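PDB 4LJS: periplasmic binding protein from Veillonella parvula, which probably captures a metal-chelate substrate, such as an iron-siderophore complex or a corrinoid, and hands it to an ABC importer. Local coordinates for residues A[153-158]-A[177-182]; A[54-59]-A[77-82]; A[112-117]-A[140-145]; A[193-198]-A[308-313]. All coordinates share one frame; numbering follows the deposited sequence.

Contact 1 of 4, residues A[153-158]-A[177-182]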
# COMPACT_ATOMS: atom_id res chain seq x y z
N MSE A 153 -9.97 -0.13 4.55
CA MSE A 153 -9.76 -1.26 3.63
C MSE A 153 -8.42 -1.92 3.87
O MSE A 153 -8.31 -3.14 3.77
CB MSE A 153 -9.86 -0.82 2.18
CG MSE A 153 -11.24 -0.42 1.75
SE MSE A 153 -11.18 0.38 -0.02
CE MSE A 153 -13.07 0.88 -0.15
N GLU A 154 -7.39 -1.12 4.16
CA GLU A 154 -6.06 -1.67 4.42
C GLU A 154 -6.03 -2.45 5.73
O GLU A 154 -5.41 -3.52 5.81
CB GLU A 154 -4.99 -0.58 4.42
CG GLU A 154 -4.88 0.18 3.11
CD GLU A 154 -4.75 -0.75 1.90
OE1 GLU A 154 -3.94 -1.70 1.95
OE2 GLU A 154 -5.48 -0.53 0.91
N TYR A 155 -6.70 -1.93 6.76
CA TYR A 155 -6.80 -2.63 8.04
C TYR A 155 -7.44 -4.01 7.87
O TYR A 155 -6.94 -5.00 8.39
CB TYR A 155 -7.59 -1.81 9.06
CG TYR A 155 -6.89 -0.53 9.49
CD1 TYR A 155 -5.51 -0.43 9.44
CD2 TYR A 155 -7.62 0.57 9.94
CE1 TYR A 155 -4.87 0.73 9.83
CE2 TYR A 155 -6.98 1.74 10.33
CZ TYR A 155 -5.60 1.81 10.27
OH TYR A 155 -4.93 2.96 10.65
N LYS A 156 -8.56 -4.06 7.16
CA LYS A 156 -9.28 -5.31 6.96
C LYS A 156 -8.41 -6.28 6.17
O LYS A 156 -8.40 -7.48 6.44
CB LYS A 156 -10.60 -5.07 6.21
CG LYS A 156 -11.21 -6.36 5.63
CD LYS A 156 -12.58 -6.14 5.00
CE LYS A 156 -13.09 -7.41 4.29
NZ LYS A 156 -12.34 -7.72 3.03
N TYR A 157 -7.68 -5.74 5.20
CA TYR A 157 -6.78 -6.52 4.37
C TYR A 157 -5.79 -7.24 5.26
O TYR A 157 -5.61 -8.46 5.16
CB TYR A 157 -6.05 -5.58 3.41
CG TYR A 157 -5.03 -6.23 2.49
CD1 TYR A 157 -5.43 -6.83 1.30
CD2 TYR A 157 -3.67 -6.20 2.79
CE1 TYR A 157 -4.51 -7.40 0.44
CE2 TYR A 157 -2.74 -6.77 1.94
CZ TYR A 157 -3.16 -7.37 0.76
OH TYR A 157 -2.25 -7.94 -0.10
N ILE A 158 -5.16 -6.49 6.15
CA ILE A 158 -4.18 -7.05 7.08
C ILE A 158 -4.84 -8.08 7.99
O ILE A 158 -4.29 -9.16 8.24
CB ILE A 158 -3.53 -5.92 7.90
CG1 ILE A 158 -2.70 -5.03 6.97
CG2 ILE A 158 -2.65 -6.49 9.00
CD1 ILE A 158 -2.14 -3.80 7.61
N GLU A 177 -0.96 -0.42 16.23
CA GLU A 177 0.16 0.52 16.18
C GLU A 177 -0.20 1.71 15.28
O GLU A 177 -0.00 2.87 15.64
CB GLU A 177 1.41 -0.18 15.64
CG GLU A 177 2.56 0.73 15.25
CD GLU A 177 3.80 -0.05 14.83
OE1 GLU A 177 3.68 -1.25 14.49
OE2 GLU A 177 4.91 0.55 14.84
N MSE A 178 -0.75 1.39 14.11
CA MSE A 178 -1.15 2.41 13.15
C MSE A 178 -2.31 3.26 13.66
O MSE A 178 -2.29 4.49 13.58
CB MSE A 178 -1.50 1.74 11.82
CG MSE A 178 -0.28 1.14 11.12
SE MSE A 178 -0.64 0.35 9.36
CE MSE A 178 -1.84 -1.06 9.87
N GLN A 179 -3.33 2.59 14.20
CA GLN A 179 -4.50 3.30 14.70
C GLN A 179 -4.17 4.21 15.89
O GLN A 179 -4.67 5.34 15.97
CB GLN A 179 -5.59 2.31 15.11
CG GLN A 179 -6.16 1.49 13.96
CD GLN A 179 -7.28 0.58 14.43
OE1 GLN A 179 -7.29 0.13 15.58
NE2 GLN A 179 -8.24 0.31 13.55
N GLN A 180 -3.34 3.72 16.80
CA GLN A 180 -2.94 4.51 17.96
C GLN A 180 -2.12 5.73 17.54
O GLN A 180 -2.20 6.79 18.17
CB GLN A 180 -2.14 3.66 18.94
CG GLN A 180 -2.99 2.66 19.71
CD GLN A 180 -2.19 1.83 20.69
OE1 GLN A 180 -0.96 1.91 20.74
NE2 GLN A 180 -2.88 1.03 21.48
N SER A 181 -1.34 5.57 16.49
CA SER A 181 -0.49 6.63 15.98
C SER A 181 -1.33 7.77 15.40
O SER A 181 -1.10 8.95 15.72
CB SER A 181 0.46 6.07 14.93
OG SER A 181 1.30 7.08 14.42
N VAL A 182 -2.29 7.42 14.55
CA VAL A 182 -3.22 8.40 13.99
C VAL A 182 -3.96 9.15 15.10
O VAL A 182 -4.04 10.38 15.09
CB VAL A 182 -4.26 7.73 13.05
CG1 VAL A 182 -5.38 8.70 12.70
CG2 VAL A 182 -3.58 7.20 11.75

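Contact 2 of 4, residues A[54-59]-A[77-82]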
# COMPACT_ATOMS: atom_id res chain seq x y z
N SER A 54 0.87 -7.56 -1.13
CA SER A 54 0.72 -9.00 -0.92
C SER A 54 1.98 -9.57 -0.27
O SER A 54 1.91 -10.29 0.72
CB SER A 54 0.46 -9.72 -2.25
OG SER A 54 -0.53 -9.06 -3.01
N ILE A 55 3.13 -9.20 -0.83
CA ILE A 55 4.42 -9.76 -0.40
C ILE A 55 4.81 -9.32 1.00
O ILE A 55 5.03 -10.17 1.87
CB ILE A 55 5.53 -9.38 -1.40
CG1 ILE A 55 5.16 -9.88 -2.80
CG2 ILE A 55 6.87 -9.96 -0.95
CD1 ILE A 55 5.89 -9.18 -3.93
N GLU A 56 4.89 -8.01 1.21
CA GLU A 56 5.35 -7.48 2.50
C GLU A 56 4.39 -7.72 3.66
O GLU A 56 4.83 -7.84 4.81
CB GLU A 56 5.70 -5.99 2.40
CG GLU A 56 7.07 -5.73 1.77
CD GLU A 56 7.58 -4.32 2.02
OE1 GLU A 56 8.36 -4.13 2.99
OE2 GLU A 56 7.22 -3.41 1.25
N THR A 57 3.08 -7.76 3.39
CA THR A 57 2.12 -8.00 4.47
C THR A 57 2.27 -9.42 5.02
O THR A 57 2.27 -9.62 6.24
CB THR A 57 0.65 -7.75 4.03
OG1 THR A 57 0.52 -6.40 3.54
CG2 THR A 57 -0.31 -7.96 5.20
N ILE A 58 2.40 -10.40 4.13
CA ILE A 58 2.58 -11.77 4.57
C ILE A 58 3.92 -11.92 5.30
O ILE A 58 4.00 -12.60 6.32
CB ILE A 58 2.48 -12.75 3.40
CG1 ILE A 58 1.04 -12.80 2.88
CG2 ILE A 58 2.94 -14.13 3.84
CD1 ILE A 58 0.89 -13.43 1.48
N ILE A 59 4.95 -11.24 4.81
CA ILE A 59 6.22 -11.22 5.51
C ILE A 59 6.07 -10.60 6.91
O ILE A 59 6.59 -11.14 7.89
CB ILE A 59 7.30 -10.49 4.71
CG1 ILE A 59 7.65 -11.30 3.45
CG2 ILE A 59 8.53 -10.26 5.56
CD1 ILE A 59 8.68 -10.64 2.53
N LYS A 77 15.64 -3.05 -2.17
CA LYS A 77 15.74 -1.76 -1.48
C LYS A 77 14.38 -1.10 -1.26
O LYS A 77 14.26 -0.20 -0.44
CB LYS A 77 16.64 -0.79 -2.24
CG LYS A 77 18.11 -1.17 -2.29
CD LYS A 77 18.86 -0.23 -3.22
CE LYS A 77 20.29 -0.69 -3.47
NZ LYS A 77 20.93 0.11 -4.55
N TYR A 78 13.37 -1.53 -2.01
CA TYR A 78 12.03 -0.98 -1.88
C TYR A 78 11.28 -1.64 -0.75
O TYR A 78 10.23 -1.18 -0.35
CB TYR A 78 11.24 -1.18 -3.17
CG TYR A 78 11.76 -0.40 -4.35
CD1 TYR A 78 12.91 -0.79 -5.01
CD2 TYR A 78 11.07 0.71 -4.82
CE1 TYR A 78 13.38 -0.09 -6.09
CE2 TYR A 78 11.54 1.42 -5.91
CZ TYR A 78 12.69 1.01 -6.54
OH TYR A 78 13.16 1.72 -7.63
N VAL A 79 11.82 -2.75 -0.25
CA VAL A 79 11.23 -3.47 0.87
C VAL A 79 11.76 -2.86 2.17
O VAL A 79 12.92 -2.46 2.23
CB VAL A 79 11.58 -4.98 0.79
CG1 VAL A 79 11.09 -5.74 2.01
CG2 VAL A 79 10.99 -5.58 -0.48
N ARG A 80 10.91 -2.77 3.20
CA ARG A 80 11.34 -2.29 4.52
C ARG A 80 12.55 -3.09 4.98
O ARG A 80 12.57 -4.31 4.84
CB ARG A 80 10.23 -2.42 5.57
CG ARG A 80 9.17 -1.35 5.51
CD ARG A 80 8.13 -1.51 6.62
NE ARG A 80 8.64 -1.12 7.92
CZ ARG A 80 8.64 0.14 8.37
NH1 ARG A 80 8.16 1.11 7.62
NH2 ARG A 80 9.12 0.42 9.58
N PRO A 81 13.57 -2.40 5.54
CA PRO A 81 14.83 -3.02 5.96
C PRO A 81 14.62 -4.32 6.75
O PRO A 81 15.27 -5.32 6.44
CB PRO A 81 15.47 -1.95 6.85
CG PRO A 81 14.95 -0.66 6.30
CD PRO A 81 13.55 -0.94 5.80
N GLU A 82 13.70 -4.32 7.71
CA GLU A 82 13.47 -5.48 8.57
C GLU A 82 12.80 -6.65 7.86
O GLU A 82 12.75 -7.75 8.40
CB GLU A 82 12.63 -5.09 9.79
CG GLU A 82 11.20 -4.71 9.45
CD GLU A 82 10.94 -3.23 9.63
OE1 GLU A 82 9.89 -2.87 10.22
OE2 GLU A 82 11.80 -2.42 9.19

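Contact 3 of 4, residues A[112-117]-A[140-145]. With GOL (glycerol), chain B.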
# COMPACT_ATOMS: atom_id res chain seq x y z
N VAL A 112 -2.58 -14.41 -3.84
CA VAL A 112 -2.97 -13.12 -3.31
C VAL A 112 -2.60 -12.03 -4.31
O VAL A 112 -1.45 -11.92 -4.74
CB VAL A 112 -2.29 -12.83 -1.96
CG1 VAL A 112 -2.76 -11.49 -1.40
CG2 VAL A 112 -2.55 -13.97 -0.97
N GLY A 113 -3.58 -11.23 -4.71
CA GLY A 113 -3.30 -10.18 -5.67
C GLY A 113 -4.34 -9.09 -5.75
O GLY A 113 -5.05 -8.80 -4.78
N TRP A 114 -4.44 -8.50 -6.93
CA TRP A 114 -5.36 -7.41 -7.19
C TRP A 114 -6.50 -7.89 -8.09
O TRP A 114 -6.47 -9.01 -8.61
CB TRP A 114 -4.62 -6.25 -7.85
CG TRP A 114 -3.62 -5.58 -6.95
CD1 TRP A 114 -3.23 -6.00 -5.72
CD2 TRP A 114 -2.90 -4.37 -7.22
NE1 TRP A 114 -2.30 -5.13 -5.20
CE2 TRP A 114 -2.08 -4.12 -6.10
CE3 TRP A 114 -2.86 -3.47 -8.29
CZ2 TRP A 114 -1.23 -3.01 -6.01
CZ3 TRP A 114 -2.02 -2.37 -8.21
CH2 TRP A 114 -1.22 -2.15 -7.08
N LYS A 115 -7.50 -7.03 -8.26
CA LYS A 115 -8.64 -7.33 -9.13
C LYS A 115 -8.20 -7.78 -10.52
O LYS A 115 -8.71 -8.76 -11.05
CB LYS A 115 -9.56 -6.10 -9.24
CG LYS A 115 -10.58 -6.13 -10.38
CD LYS A 115 -11.34 -4.81 -10.45
CE LYS A 115 -11.27 -4.18 -11.84
NZ LYS A 115 -11.62 -2.72 -11.80
N SER A 116 -7.22 -7.08 -11.09
CA SER A 116 -6.74 -7.38 -12.44
C SER A 116 -5.91 -8.66 -12.53
O SER A 116 -5.67 -9.17 -13.61
CB SER A 116 -5.91 -6.21 -12.98
OG SER A 116 -4.71 -6.07 -12.22
N THR A 117 -5.45 -9.17 -11.39
CA THR A 117 -4.60 -10.36 -11.39
C THR A 117 -5.37 -11.62 -11.80
O THR A 117 -4.81 -12.54 -12.40
CB THR A 117 -3.97 -10.61 -10.01
OG1 THR A 117 -3.39 -9.41 -9.50
CG2 THR A 117 -2.89 -11.69 -10.09
N GLU A 140 -9.19 -5.44 -1.61
CA GLU A 140 -10.37 -4.61 -1.85
C GLU A 140 -10.01 -3.22 -2.40
O GLU A 140 -10.76 -2.65 -3.19
CB GLU A 140 -11.21 -4.47 -0.57
CG GLU A 140 -12.50 -3.72 -0.80
CD GLU A 140 -13.25 -3.42 0.48
OE1 GLU A 140 -12.72 -3.74 1.57
OE2 GLU A 140 -14.36 -2.85 0.39
N SER A 141 -8.87 -2.67 -2.00
CA SER A 141 -8.49 -1.34 -2.47
C SER A 141 -8.00 -1.32 -3.91
O SER A 141 -7.67 -0.26 -4.45
CB SER A 141 -7.42 -0.74 -1.56
OG SER A 141 -6.21 -1.45 -1.67
N SER A 142 -7.94 -2.49 -4.55
CA SER A 142 -7.58 -2.57 -5.96
C SER A 142 -8.79 -2.64 -6.91
O SER A 142 -8.63 -2.80 -8.12
CB SER A 142 -6.67 -3.77 -6.21
OG SER A 142 -7.40 -4.98 -6.13
N LEU A 143 -10.01 -2.53 -6.37
CA LEU A 143 -11.22 -2.78 -7.16
C LEU A 143 -11.60 -1.64 -8.11
O LEU A 143 -12.45 -1.81 -8.98
CB LEU A 143 -12.41 -3.11 -6.25
CG LEU A 143 -12.30 -4.39 -5.42
CD1 LEU A 143 -13.50 -4.50 -4.47
CD2 LEU A 143 -12.20 -5.61 -6.31
N GLY A 144 -10.98 -0.48 -7.93
CA GLY A 144 -11.25 0.64 -8.83
C GLY A 144 -11.39 1.97 -8.11
O GLY A 144 -11.72 2.02 -6.93
N ALA A 145 -11.15 3.05 -8.85
CA ALA A 145 -11.14 4.40 -8.29
C ALA A 145 -12.54 4.97 -8.06
O ALA A 145 -12.69 5.96 -7.34
CB ALA A 145 -10.32 5.34 -9.18
C1 GOL B . -5.59 -1.50 -11.34
O1 GOL B . -6.67 -1.19 -12.19
C2 GOL B . -5.32 -3.00 -11.42
O2 GOL B . -3.97 -3.24 -11.75
C3 GOL B . -5.67 -3.67 -10.09
O3 GOL B . -6.94 -4.27 -10.10

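Contact 4 of 4, residues A[193-198]-A[308-313]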
# COMPACT_ATOMS: atom_id res chain seq x y z
N LYS A 193 -4.86 25.08 14.66
CA LYS A 193 -5.49 25.21 13.34
C LYS A 193 -5.03 24.06 12.45
O LYS A 193 -3.83 23.83 12.30
CB LYS A 193 -5.11 26.54 12.69
CG LYS A 193 -5.70 26.74 11.30
CD LYS A 193 -5.52 28.18 10.83
CE LYS A 193 -6.16 28.40 9.47
NZ LYS A 193 -6.09 29.82 9.03
N PRO A 194 -6.00 23.33 11.86
CA PRO A 194 -5.69 22.19 10.98
C PRO A 194 -4.86 22.65 9.79
O PRO A 194 -5.18 23.67 9.19
CB PRO A 194 -7.07 21.74 10.49
CG PRO A 194 -8.04 22.29 11.48
CD PRO A 194 -7.44 23.58 11.94
N PRO A 195 -3.79 21.91 9.46
CA PRO A 195 -2.93 22.28 8.33
C PRO A 195 -3.64 22.01 7.00
O PRO A 195 -4.44 21.08 6.91
CB PRO A 195 -1.73 21.34 8.49
CG PRO A 195 -2.29 20.14 9.17
CD PRO A 195 -3.34 20.67 10.12
N LYS A 196 -3.36 22.84 5.99
CA LYS A 196 -3.91 22.62 4.66
C LYS A 196 -2.92 21.86 3.78
O LYS A 196 -1.84 22.38 3.44
CB LYS A 196 -4.32 23.95 4.02
CG LYS A 196 -4.88 23.79 2.61
CD LYS A 196 -6.23 24.48 2.43
CE LYS A 196 -6.08 25.98 2.33
NZ LYS A 196 -7.19 26.57 1.53
N ALA A 197 -3.28 20.64 3.39
CA ALA A 197 -2.37 19.75 2.67
C ALA A 197 -2.73 19.55 1.20
O ALA A 197 -3.91 19.54 0.82
CB ALA A 197 -2.28 18.40 3.37
N LEU A 198 -1.70 19.38 0.37
CA LEU A 198 -1.87 19.03 -1.03
C LEU A 198 -1.08 17.78 -1.37
O LEU A 198 0.12 17.71 -1.13
CB LEU A 198 -1.42 20.18 -1.93
CG LEU A 198 -1.41 19.85 -3.43
CD1 LEU A 198 -2.82 19.66 -3.96
CD2 LEU A 198 -0.65 20.91 -4.22
N HIS A 308 4.13 13.40 10.22
CA HIS A 308 5.33 14.18 10.50
C HIS A 308 5.39 15.45 9.65
O HIS A 308 5.81 16.49 10.14
CB HIS A 308 6.60 13.33 10.31
CG HIS A 308 6.83 12.34 11.42
ND1 HIS A 308 5.81 11.58 11.97
CD2 HIS A 308 7.96 11.99 12.08
CE1 HIS A 308 6.31 10.81 12.91
NE2 HIS A 308 7.61 11.04 13.00
N GLY A 309 4.93 15.37 8.40
CA GLY A 309 4.85 16.54 7.54
C GLY A 309 3.72 17.50 7.91
O GLY A 309 3.86 18.72 7.76
N LEU A 310 2.60 16.96 8.38
CA LEU A 310 1.46 17.80 8.74
C LEU A 310 1.75 18.55 10.03
O LEU A 310 1.42 19.73 10.17
CB LEU A 310 0.19 16.97 8.91
CG LEU A 310 -0.47 16.43 7.65
CD1 LEU A 310 -1.62 15.50 8.02
CD2 LEU A 310 -0.96 17.58 6.76
N TYR A 311 2.40 17.87 10.98
CA TYR A 311 2.60 18.44 12.31
C TYR A 311 4.06 18.49 12.78
O TYR A 311 4.42 17.79 13.73
CB TYR A 311 1.73 17.68 13.31
CG TYR A 311 0.27 17.67 12.92
CD1 TYR A 311 -0.53 18.79 13.12
CD2 TYR A 311 -0.32 16.55 12.34
CE1 TYR A 311 -1.87 18.78 12.77
CE2 TYR A 311 -1.67 16.54 11.98
CZ TYR A 311 -2.43 17.66 12.20
OH TYR A 311 -3.77 17.67 11.85
N PRO A 312 4.89 19.33 12.14
CA PRO A 312 6.33 19.42 12.41
C PRO A 312 6.65 19.77 13.87
O PRO A 312 7.72 19.41 14.36
CB PRO A 312 6.80 20.57 11.51
CG PRO A 312 5.74 20.71 10.48
CD PRO A 312 4.46 20.34 11.15
N ASN A 313 5.75 20.47 14.54
CA ASN A 313 5.98 20.81 15.94
C ASN A 313 5.80 19.63 16.87
O ASN A 313 6.45 19.55 17.91
CB ASN A 313 5.09 21.98 16.37
CG ASN A 313 5.54 23.29 15.78
OD1 ASN A 313 6.73 23.53 15.59
ND2 ASN A 313 4.58 24.16 15.47

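Contact 1 of 4, residues A[153-158]-A[177-182]
M178, a selenomethionine, leaves its helix with CG anti to the carbonyl carbon and then turns about its CG-SE bond (chi3 -63°), bringing CE round to Y155 and I158. The neighbouring Q179 starts the same way but stays extended beyond CG, which carries its amide obliquely across to the Y155 ring, the two planes nearly perpendicular (89°). Two points fix where the M178 methyl sits: CE lies 3.5 Å from CE1 of Y155, at the edge of the ring and near its plane, and 3.6 Å from CD1 of I158, which it meets tip to tip. The Y155 and M178 side chains overlap lengthwise, pointing opposite ways, and the tyrosine OH ends 3.8 Å from CB of M178. On the Q179 flank, CG is 3.7 Å from CE2 of Y155, while NE2 stands 3.7 Å from CD2 of Y155.

No hydrogen bond crosses between 153-158 and 177-182, so the join is made by packing. The short helical axes run almost antiparallel, at 155°, but approach only to 12.2 Å, a gap that the long side chains bridge. M178 also touches I303 of helix 299-310, and I158 leans on A171 and I175, earlier in helix 168-188. Helix 168-188 runs on toward strand 196-203 of the second lobe, consistent with the long helix that joins the two lobes in siderophore- and cobalamin-type binding proteins.

Contact 2 of 4, residues A[54-59]-A[77-82]
E56 and R80 make the polar link between helix 54-59 and the loop 77-82. E56 starts with CG anti to the carbonyl carbon (chi1 -79°) and runs on extended, which carries its carboxylate across to the loop. The amide N of R80 gives a hydrogen bond to OE1 of E56 at 2.9 Å, with an N-H...O angle of 160°; it meets the oxygen on the syn side, 34° out of the carboxylate plane. The other oxygen, OE2, is taken by a salt bridge to R298 and a hydrogen bond from Q52. Three partners therefore grip this buried carboxylate and would be expected to steady its negative charge. R298 and Q52 also bond to the carbonyl O of Y78.

The contact lies in the lobe built on a parallel sheet with strand order 2-1-3-4: helix 52-60 directly follows strand 47-50, and the loop joins strand 67-71 to helix 84-89, as in a Rossmann-like alpha/beta lobe.

Van der Waals contacts are few and close. V79 lies alongside the E56 chain, running the other way, with CG1 of V79 3.3 Å from OE1 of E56 and 4.0 Å from CG of E56. CB of R80 lies 3.6 Å from OE1 of E56. An alanine in place of E56 would probably deprive the R80 amide of its acceptor and R298 of its carboxylate counter-charge.

Within the loop a second salt bridge turns R80 away from E56. NE of R80 reaches OE1 of E82 at 3.1 Å, from above the carboxylate plane, while NH1 of R80 pairs with D301.

Contact 3 of 4, residues A[112-117]-A[140-145]
K115 is held to 140-145 by both its backbone and its side chain. Its amide N donates to OG of S142 at 3.0 Å (154°), and its NZ reaches the carbonyl O of L143 at 3.1 Å from 60° above the carbonyl plane. The S142 hydroxyl lies between its own backbone N and carbonyl carbon (chi1 73°), which sets OG at the K115 amide; CB, placed by the backbone, lies over one face of W114, a CH-pi contact 4.0 Å from the centroid of the five-membered ring.

Glycerol, probably from the crystallisation liquor, joins both segments: its O3 accepts from N of S116 at 3.0 Å and donates to O of S142, its O2 is hydrogen-bonded to OG of S116, and its C3 lies at the W114 edge.

Behind this shell, T117 OG1 takes the N-H of W114 at 2.9 Å, N53 holds the indole NE1, and OG of S142 is also bonded to O of A139. An alanine in place of K115 is likely to leave the L143 carbonyl without its ammonium partner. Backbone N-H and C=O groups and a serine hydroxyl, beside an indole edge, suggest a surface able to hold small hydroxylated molecules, although glycerol does not identify the natural substrate.

Contact 4 of 4, residues A[193-198]-A[308-313]
P195 and L310 bring their backbones to 6.3 Å, CA to CA, where strand 196-203 is about to begin and helix 299-310 ends, with Y311 the first residue to leave helical angles. The strand belongs to the mixed sheet of the second alpha/beta lobe of the periplasmic binding protein fold, where it runs parallel to 226-227 and 247-252, and the helix end packs against that sheet.

Alternation from P195 into the strand decides who takes part: P195 and A197 point toward the helix, whereas K196 between them points away. L310 has CG anti to its carbonyl carbon (chi1 -73°), and its CD2 branch reaches over to the strand. That one methyl fits between two partners, 3.7 Å from CB of A197 and 3.8 Å from CG of P195. The leucine side chain runs nearly at right angles to that of the proline. V247 and F249 of the adjoining strand touch L310 as well, so the leucine packs against two neighbouring strands.

The P195 ring also meets the carbonyl end of the helix, its CB lying 3.9 Å from O of L310. The proline stands roughly perpendicular to the tyrosine side chain, and CD of P195 lies obliquely 3.6 Å from CE1 of Y311. All of this is apolar packing without a hydrogen bond between the segments; P195 and A197 bond instead through their backbones to D226 in the sheet. The phenol oxygen combines both roles: OH of Y311 lies 3.5 Å from CD of P195 and is hydrogen-bonded to the carbonyl O of L223.

Contacts 1, 2 and 3 form one connected block. Helix 153-158 meets contact 3 where OE2 of E154 is 2.8 Å from OG of S141, a hydrogen bond, and meets contact 2 where OH of Y157 is 3.3 Å from CA of S54. S54 also links contacts 2 and 3, its OG lying 3.5 Å from O of V112 in a weak bond. Contact 4 stands apart in the other lobe: its nearest atoms are about 6 Å from contact 1, whose helix 168-188 leads on to strand 196-203. It is about 17 Å, nearest atoms, from contact 3, which carries the bound glycerol, on the opposite side of the chain's centre.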